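Local structure of Lactamase_B domain-containing protein (Bacillus lehensis G1, 7EV5) at residues K3-G8 with A14-N19; L48-T53 with D64-T69. The protein probably acts as a zinc-dependent hydrolase of the metallo-beta-lactamase fold, with structural resemblance to both B3 metallo-beta-lactamases and glyoxalase II. All coordinates share one frame; numbering follows the deposited sequence. Where two conformers were deposited one is given.

Contact 1: residues K3-G8 with A14-N19; sequences KQIPLG and AYVLYN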
ATOM      1  N   LYS A   3      12.044   4.827  -1.908  1.00 12.31           N
ATOM      2  CA  LYS A   3      12.422   3.807  -2.873  1.00 12.40           C
ATOM      3  C   LYS A   3      11.243   2.893  -3.170  1.00 10.61           C
ATOM      4  O   LYS A   3      10.548   2.444  -2.251  1.00 11.85           O
ATOM      5  CB  LYS A   3      13.616   2.978  -2.398  1.00 13.66           C
ATOM      6  CG  LYS A   3      14.192   2.138  -3.530  1.00 16.36           C
ATOM      7  CD  LYS A   3      15.500   1.462  -3.183  1.00 24.24           C
ATOM      8  CE  LYS A   3      16.237   1.069  -4.464  1.00 25.16           C
ATOM      9  NZ  LYS A   3      17.238  -0.007  -4.224  1.00 33.07           N
ATOM     10  N   GLN A   4      11.039   2.627  -4.453  1.00 12.24           N
ATOM     11  CA  GLN A   4      10.129   1.598  -4.931  1.00 12.68           C
ATOM     12  C   GLN A   4      10.889   0.280  -4.992  1.00 12.83           C
ATOM     13  O   GLN A   4      11.939   0.192  -5.646  1.00 14.29           O
ATOM     14  CB  GLN A   4       9.643   1.981  -6.325  1.00 13.47           C
ATOM     15  CG  GLN A   4       8.676   0.997  -6.969  1.00 14.55           C
ATOM     16  CD  GLN A   4       8.287   1.447  -8.354  1.00 19.42           C
ATOM     17  OE1 GLN A   4       9.145   1.725  -9.183  1.00 23.44           O
ATOM     18  NE2 GLN A   4       6.993   1.562  -8.600  1.00 16.13           N
ATOM     19  N   ILE A   5      10.367  -0.736  -4.309  1.00 11.34           N
ATOM     20  CA  ILE A   5      11.039  -2.030  -4.182  1.00 13.31           C
ATOM     21  C   ILE A   5      10.071  -3.139  -4.575  1.00 12.26           C
ATOM     22  O   ILE A   5       9.280  -3.600  -3.737  1.00 12.04           O
ATOM     23  CB  ILE A   5      11.599  -2.228  -2.762  1.00 13.82           C
ATOM     24  CG1 ILE A   5      12.495  -1.041  -2.370  1.00 13.37           C
ATOM     25  CG2 ILE A   5      12.372  -3.538  -2.669  1.00 15.10           C
ATOM     26  CD1 ILE A   5      13.078  -1.108  -0.971  1.00 17.02           C
ATOM     27  N   PRO A   6      10.090  -3.602  -5.827  1.00 12.28           N
ATOM     28  CA  PRO A   6       9.240  -4.739  -6.194  1.00 11.22           C
ATOM     29  C   PRO A   6       9.728  -5.998  -5.497  1.00 13.79           C
ATOM     30  O   PRO A   6      10.933  -6.246  -5.415  1.00 15.97           O
ATOM     31  CB  PRO A   6       9.426  -4.848  -7.715  1.00 14.06           C
ATOM     32  CG  PRO A   6       9.988  -3.539  -8.140  1.00 22.33           C
ATOM     33  CD  PRO A   6      10.776  -3.012  -6.987  1.00 15.21           C
ATOM     34  N   LEU A   7       8.785  -6.789  -4.971  1.00 11.48           N
ATOM     35  CA  LEU A   7       9.127  -7.941  -4.148  1.00 14.24           C
ATOM     36  C   LEU A   7       8.238  -9.133  -4.464  1.00 16.15           C
ATOM     37  O   LEU A   7       7.041  -8.981  -4.716  1.00 13.20           O
ATOM     38  CB  LEU A   7       8.959  -7.628  -2.658  1.00 14.23           C
ATOM     39  CG  LEU A   7       9.899  -6.590  -2.043  1.00 13.42           C
ATOM     40  CD1 LEU A   7       9.376  -6.170  -0.680  1.00 13.62           C
ATOM     41  CD2 LEU A   7      11.318  -7.129  -1.924  1.00 14.70           C
ATOM     42  N   GLY A   8       8.828 -10.327  -4.408  1.00 16.94           N
ATOM     43  CA  GLY A   8       8.094 -11.558  -4.561  1.00 16.23           C
ATOM     44  C   GLY A   8       7.837 -11.909  -6.010  1.00 14.06           C
ATOM     45  O   GLY A   8       8.103 -11.122  -6.922  1.00 15.55           O
ATOM     46  N   ALA A  14       6.649  -2.791  -2.805  1.00 11.09           N
ATOM     47  CA  ALA A  14       6.771  -2.165  -1.500  1.00  9.71           C
ATOM     48  C   ALA A  14       7.375  -0.784  -1.686  1.00 10.63           C
ATOM     49  O   ALA A  14       7.957  -0.471  -2.725  1.00 10.47           O
ATOM     50  CB  ALA A  14       7.699  -2.983  -0.598  1.00  9.37           C
ATOM     51  N   TYR A  15       7.243   0.051  -0.666  1.00  8.47           N
ATOM     52  CA  TYR A  15       7.891   1.357  -0.671  1.00  8.26           C
ATOM     53  C   TYR A  15       8.564   1.583   0.666  1.00  8.62           C
ATOM     54  O   TYR A  15       8.027   1.212   1.712  1.00 10.21           O
ATOM     55  CB  TYR A  15       6.901   2.509  -0.955  1.00  9.76           C
ATOM     56  CG  TYR A  15       6.374   2.420  -2.351  1.00  9.26           C
ATOM     57  CD1 TYR A  15       7.090   2.944  -3.415  1.00 10.14           C
ATOM     58  CD2 TYR A  15       5.186   1.762  -2.621  1.00  8.88           C
ATOM     59  CE1 TYR A  15       6.631   2.828  -4.702  1.00 10.60           C
ATOM     60  CE2 TYR A  15       4.724   1.627  -3.915  1.00  8.11           C
ATOM     61  CZ  TYR A  15       5.445   2.175  -4.956  1.00 10.57           C
ATOM     62  OH  TYR A  15       5.004   2.057  -6.263  1.00 11.13           O
ATOM     63  N   VAL A  16       9.743   2.192   0.638  1.00  9.20           N
ATOM     64  CA  VAL A  16      10.365   2.690   1.855  1.00  9.62           C
ATOM     65  C   VAL A  16      10.513   4.194   1.717  1.00 11.79           C
ATOM     66  O   VAL A  16      11.230   4.671   0.828  1.00 12.02           O
ATOM     67  CB  VAL A  16      11.719   2.028   2.149  1.00 11.64           C
ATOM     68  CG1 VAL A  16      12.280   2.614   3.435  1.00 12.22           C
ATOM     69  CG2 VAL A  16      11.564   0.519   2.275  1.00 11.14           C
ATOM     70  N   LEU A  17       9.812   4.934   2.571  1.00 10.55           N
ATOM     71  CA  LEU A  17       9.921   6.383   2.665  1.00 11.66           C
ATOM     72  C   LEU A  17      10.855   6.707   3.821  1.00 12.45           C
ATOM     73  O   LEU A  17      10.738   6.115   4.894  1.00 12.46           O
ATOM     74  CB  LEU A  17       8.536   6.973   2.944  1.00 11.65           C
ATOM     75  CG  LEU A  17       8.418   8.493   3.139  1.00 11.49           C
ATOM     76  CD1 LEU A  17       8.726   9.268   1.855  1.00 13.96           C
ATOM     77  CD2 LEU A  17       7.020   8.838   3.667  1.00 12.43           C
ATOM     78  N   TYR A  18      11.789   7.631   3.608  1.00 12.77           N
ATOM     79  CA  TYR A  18      12.789   7.914   4.627  1.00 14.02           C
ATOM     80  C   TYR A  18      13.025   9.416   4.720  1.00 15.39           C
ATOM     81  O   TYR A  18      12.543  10.200   3.899  1.00 16.46           O
ATOM     82  CB  TYR A  18      14.098   7.153   4.363  1.00 14.02           C
ATOM     83  CG  TYR A  18      14.622   7.326   2.956  1.00 16.47           C
ATOM     84  CD1 TYR A  18      15.372   8.441   2.612  1.00 18.18           C
ATOM     85  CD2 TYR A  18      14.359   6.383   1.968  1.00 17.06           C
ATOM     86  CE1 TYR A  18      15.847   8.618   1.332  1.00 24.78           C
ATOM     87  CE2 TYR A  18      14.829   6.553   0.684  1.00 17.72           C
ATOM     88  CZ  TYR A  18      15.576   7.671   0.373  1.00 24.54           C
ATOM     89  OH  TYR A  18      16.055   7.852  -0.904  1.00 29.14           O
ATOM     90  N   ASN A  19      13.763   9.808   5.761  1.00 17.59           N
ATOM     91  CA  ASN A  19      14.160  11.190   6.001  1.00 18.90           C
ATOM     92  C   ASN A  19      15.676  11.254   6.157  1.00 22.22           C
ATOM     93  O   ASN A  19      16.371  10.234   6.119  1.00 22.82           O
ATOM     94  CB  ASN A  19      13.416  11.812   7.199  1.00 19.88           C
ATOM     95  CG  ASN A  19      13.709  11.110   8.530  1.00 20.68           C
ATOM     96  OD1 ASN A  19      14.709  10.409   8.686  1.00 21.66           O
ATOM     97  ND2 ASN A  19      12.829  11.323   9.508  1.00 17.44           N
TER

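Contact 2: residues L48-T53 with D64-T69; sequences LAILLT and DAVRDT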
ATOM      1  N   LEU A  48      10.030   2.648  11.367  1.00 13.73           N
ATOM      2  CA  LEU A  48       9.149   3.041  12.457  1.00 14.65           C
ATOM      3  C   LEU A  48       7.800   2.341  12.435  1.00 12.86           C
ATOM      4  O   LEU A  48       7.176   2.211  13.495  1.00 13.25           O
ATOM      5  CB  LEU A  48       8.898   4.557  12.425  1.00 14.65           C
ATOM      6  CG  LEU A  48      10.134   5.449  12.465  1.00 18.34           C
ATOM      7  CD1 LEU A  48       9.743   6.910  12.281  1.00 20.41           C
ATOM      8  CD2 LEU A  48      10.890   5.248  13.775  1.00 17.57           C
ATOM      9  N   ALA A  49       7.343   1.881  11.269  1.00 13.47           N
ATOM     10  CA  ALA A  49       6.012   1.305  11.140  1.00 10.32           C
ATOM     11  C   ALA A  49       5.901   0.641   9.777  1.00 11.35           C
ATOM     12  O   ALA A  49       6.637   0.973   8.849  1.00 12.13           O
ATOM     13  CB  ALA A  49       4.926   2.380  11.276  1.00 14.65           C
ATOM     14  N   ILE A  50       4.964  -0.301   9.682  1.00 10.24           N
ATOM     15  CA  ILE A  50       4.486  -0.860   8.420  1.00  9.35           C
ATOM     16  C   ILE A  50       3.083  -0.316   8.197  1.00  9.36           C
ATOM     17  O   ILE A  50       2.197  -0.511   9.042  1.00  9.55           O
ATOM     18  CB  ILE A  50       4.448  -2.392   8.462  1.00  9.48           C
ATOM     19  CG1 ILE A  50       5.859  -2.950   8.641  1.00 11.93           C
ATOM     20  CG2 ILE A  50       3.779  -2.949   7.202  1.00 10.82           C
ATOM     21  CD1 ILE A  50       5.871  -4.386   9.092  1.00 11.45           C
ATOM     22  N   LEU A  51       2.877   0.362   7.070  1.00  7.71           N
ATOM     23  CA  LEU A  51       1.569   0.866   6.677  1.00  9.54           C
ATOM     24  C   LEU A  51       1.088   0.033   5.497  1.00  8.57           C
ATOM     25  O   LEU A  51       1.780  -0.067   4.480  1.00  9.43           O
ATOM     26  CB  LEU A  51       1.650   2.341   6.283  1.00  9.63           C
ATOM     27  CG  LEU A  51       2.125   3.349   7.336  1.00 14.83           C
ATOM     28  CD1 LEU A  51       1.901   4.771   6.852  1.00 12.71           C
ATOM     29  CD2 LEU A  51       1.472   3.115   8.695  1.00 19.77           C
ATOM     30  N   LEU A  52      -0.076  -0.580   5.638  1.00  8.42           N
ATOM     31  CA  LEU A  52      -0.614  -1.418   4.579  1.00  7.84           C
ATOM     32  C   LEU A  52      -1.704  -0.665   3.837  1.00  7.94           C
ATOM     33  O   LEU A  52      -2.666  -0.178   4.448  1.00  9.48           O
ATOM     34  CB  LEU A  52      -1.188  -2.709   5.155  1.00  8.72           C
ATOM     35  CG  LEU A  52      -0.177  -3.643   5.817  1.00  8.04           C
ATOM     36  CD1 LEU A  52      -0.904  -4.846   6.369  1.00  9.53           C
ATOM     37  CD2 LEU A  52       0.936  -4.062   4.840  1.00  9.72           C
ATOM     38  N   THR A  53      -1.568  -0.582   2.517  1.00  7.87           N
ATOM     39  CA  THR A  53      -2.668  -0.036   1.730  1.00  8.59           C
ATOM     40  C   THR A  53      -3.869  -0.964   1.775  1.00  8.19           C
ATOM     41  O   THR A  53      -5.019  -0.504   1.763  1.00  8.45           O
ATOM     42  CB  THR A  53      -2.244   0.217   0.276  1.00  8.96           C
ATOM     43  OG1 THR A  53      -1.940  -1.026  -0.379  1.00  9.40           O
ATOM     44  CG2 THR A  53      -1.052   1.152   0.210  1.00 10.25           C
ATOM     45  N   ASP A  64       5.336 -10.479   8.592  1.00 14.37           N
ATOM     46  CA  ASP A  64       5.819 -11.181   9.784  1.00 16.23           C
ATOM     47  C   ASP A  64       7.306 -10.918  10.004  1.00 15.15           C
ATOM     48  O   ASP A  64       7.731 -10.495  11.088  1.00 15.84           O
ATOM     49  CB  ASP A  64       5.621 -12.691   9.602  1.00 19.24           C
ATOM     50  CG  ASP A  64       4.213 -13.174   9.947  1.00 23.21           C
ATOM     51  OD1 ASP A  64       3.512 -12.533  10.762  1.00 18.58           O
ATOM     52  OD2 ASP A  64       3.814 -14.230   9.397  1.00 23.70           O
ATOM     53  N   ALA A  65       8.113 -11.173   8.978  1.00 14.67           N
ATOM     54  CA  ALA A  65       9.559 -11.068   9.133  1.00 14.70           C
ATOM     55  C   ALA A  65       9.982  -9.633   9.406  1.00 17.64           C
ATOM     56  O   ALA A  65      10.830  -9.381  10.265  1.00 16.04           O
ATOM     57  CB  ALA A  65      10.260 -11.617   7.893  1.00 16.94           C
ATOM     58  N   VAL A  66       9.396  -8.673   8.696  1.00 14.46           N
ATOM     59  CA  VAL A  66       9.753  -7.277   8.914  1.00 15.26           C
ATOM     60  C   VAL A  66       9.306  -6.822  10.303  1.00 14.01           C
ATOM     61  O   VAL A  66      10.070  -6.192  11.046  1.00 15.81           O
ATOM     62  CB  VAL A  66       9.176  -6.396   7.788  1.00 16.04           C
ATOM     63  CG1 VAL A  66       9.412  -4.944   8.088  1.00 15.86           C
ATOM     64  CG2 VAL A  66       9.819  -6.757   6.453  1.00 13.30           C
ATOM     65  N   ARG A  67       8.063  -7.144  10.675  1.00 13.77           N
ATOM     66  CA  ARG A  67       7.554  -6.781  11.994  0.52 15.81           C
ATOM     67  C   ARG A  67       8.409  -7.389  13.103  1.00 17.31           C
ATOM     68  O   ARG A  67       8.761  -6.712  14.077  1.00 20.13           O
ATOM     69  CB  ARG A  67       6.098  -7.239  12.108  0.52 16.53           C
ATOM     70  CG  ARG A  67       5.401  -6.934  13.410  0.52 16.98           C
ATOM     71  CD  ARG A  67       4.194  -7.861  13.571  0.52 15.92           C
ATOM     72  NE  ARG A  67       4.614  -9.248  13.760  0.52 17.96           N
ATOM     73  CZ  ARG A  67       4.198 -10.275  13.025  0.52 17.56           C
ATOM     74  NH1 ARG A  67       3.331 -10.094  12.038  0.52 13.32           N
ATOM     75  NH2 ARG A  67       4.651 -11.494  13.279  0.52 15.06           N
ATOM     76  N   ASP A  68       8.759  -8.672  12.967  1.00 17.30           N
ATOM     77  CA  ASP A  68       9.539  -9.351  14.002  1.00 17.74           C
ATOM     78  C   ASP A  68      10.958  -8.804  14.078  1.00 19.87           C
ATOM     79  O   ASP A  68      11.495  -8.606  15.175  1.00 21.77           O
ATOM     80  CB  ASP A  68       9.572 -10.859  13.732  1.00 18.84           C
ATOM     81  CG  ASP A  68       8.228 -11.543  13.979  1.00 19.93           C
ATOM     82  OD1 ASP A  68       7.325 -10.929  14.584  1.00 20.46           O
ATOM     83  OD2 ASP A  68       8.089 -12.718  13.569  1.00 25.75           O
ATOM     84  N   THR A  69      11.586  -8.568  12.923  1.00 15.92           N
ATOM     85  CA  THR A  69      12.974  -8.113  12.899  1.00 17.71           C
ATOM     86  C   THR A  69      13.131  -6.744  13.544  1.00 18.35           C
ATOM     87  O   THR A  69      14.086  -6.510  14.293  1.00 20.92           O
ATOM     88  CB  THR A  69      13.480  -8.065  11.456  1.00 18.88           C
ATOM     89  OG1 THR A  69      13.499  -9.387  10.913  1.00 18.30           O
ATOM     90  CG2 THR A  69      14.880  -7.466  11.385  1.00 19.91           C
TER

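Contact 1: residues K3-G8 with A14-N19
Gln4 and Tyr15 run side by side on one face of an antiparallel strand pair. They form a non-hydrogen-bonded pair, which already sets Gln4 CB 3.5 Å from Tyr15 CE1. The Gln4 chain is extended, with CG anti to the backbone N (chi1 180°). This carries CG alongside the ring and NE2 on to the hydroxyl. There Gln4 NE2 donates to Tyr15 OH at 3.1 Å. The amide and ring planes are 33° apart, and the hydroxyl lies somewhat out of the amide plane. Tyr15 OH in turn binds the carbonyl oxygen of Ser189, so this hydroxyl joins the pair to the second sheet of the fold. The two strands, 2-7 and 12-18, form the N-terminal beta hairpin of the metallo-beta-lactamase fold. Strand 2-7 is an edge strand of its sheet within this chain. Lys3 pairs with Val16 through two backbone bonds, Lys3 N to Val16 O at 2.9 Å and Val16 N to Lys3 O at 3.0 Å. Ile5 pairs with Ala14 in the same way. Of those two bonds, Ile5 N to Ala14 O is nearly straight, while Ala14 N to Ile5 O, also 2.9 Å, is more bent. The close apolar packing is on the other face. Leu7 CD1 rests on Ala14 CB at 3.6 Å, and Ile5 CD1 reaches Val16 CG2 at 3.9 Å. From helix 33-42, Leu36 packs on Ile5, and Trp39 on Ile5 and Val16. The contact is looser toward solvent. The exposed Lys3 starts on the same face as Ile5 and touches Trp39, but its extended chain runs off from strand 12-18. Tyr18, partly exposed, touches Met1 and the Lys3 backbone, with Tyr18 CE2 4.2 Å from Lys3 N.

Contact 2: residues L48-T53 with D64-T69
Asp64 OD1 is held by two nitrogens of Arg67, the residue whose CB also touches Ile50 across the contact. Arg67 NH1 lies 2.8 Å and Arg67 NH2 3.0 Å from Asp64 OD1, and the oxygen sits at the edge of the guanidinium, in its plane. NH1 meets the anti lone pair of Asp64 OD1, while NH2 comes from above the carboxylate plane. The backbone N of Ala103 is a further donor to this oxygen. Arg67 NH2 also bridges to Asp68 OD1 at 3.0 Å. This describes one of two Arg67 conformers, so the network may be only partly populated. A bend at chi3 (68°) folds the chain back to its two aspartates. The two negative charges probably help fix the guanidinium. On the same helix Ala65 O takes two donors from opposite faces of its plane, Thr69 N and Thr69 OG1, the latter at 2.7 Å.

The contact with the strand is small and apolar, with no hydrogen bond across it. Ile50 points at the helix and supplies its tip. Ile50 CD1 meets Val66 CG1 at 3.7 Å, and the two side chains cross at a slant. Ile50 CD1 also lies 3.9 Å from Arg67 N and 4.2 Å from Arg67 CB, so it sits against the helix backbone.

Strand 46-51, helix 63-70 and strand 74-77 form a beta-alpha-beta unit. Ile50 also packs on Val74 of the next strand, while Val66 touches Ile26 of strand 23-27 and Ile37 of the adjacent helix 33-42.

Contact 1 closes before contact 2 opens along the chain. Their centres are 12 Å apart and their nearest atoms about 6 Å, without touching. Both involve the same six-stranded mixed sheet, contact 2 through strand 46-51. Contact 1 forms its outer hairpin from strands 2-7 and 12-18. Contact 2 packs helix 63-70 on the inner strand 46-51, and strand 23-27 lies between the two. Helix 33-42 touches both contacts. The side chain of Tyr15 in contact 1 is about 10 Å from a zinc ion. The zinc ligands His54, His56, Asp58 and His59 lie in the chain between segments 48-53 and 64-69, so contact 2 brackets this metal-binding stretch.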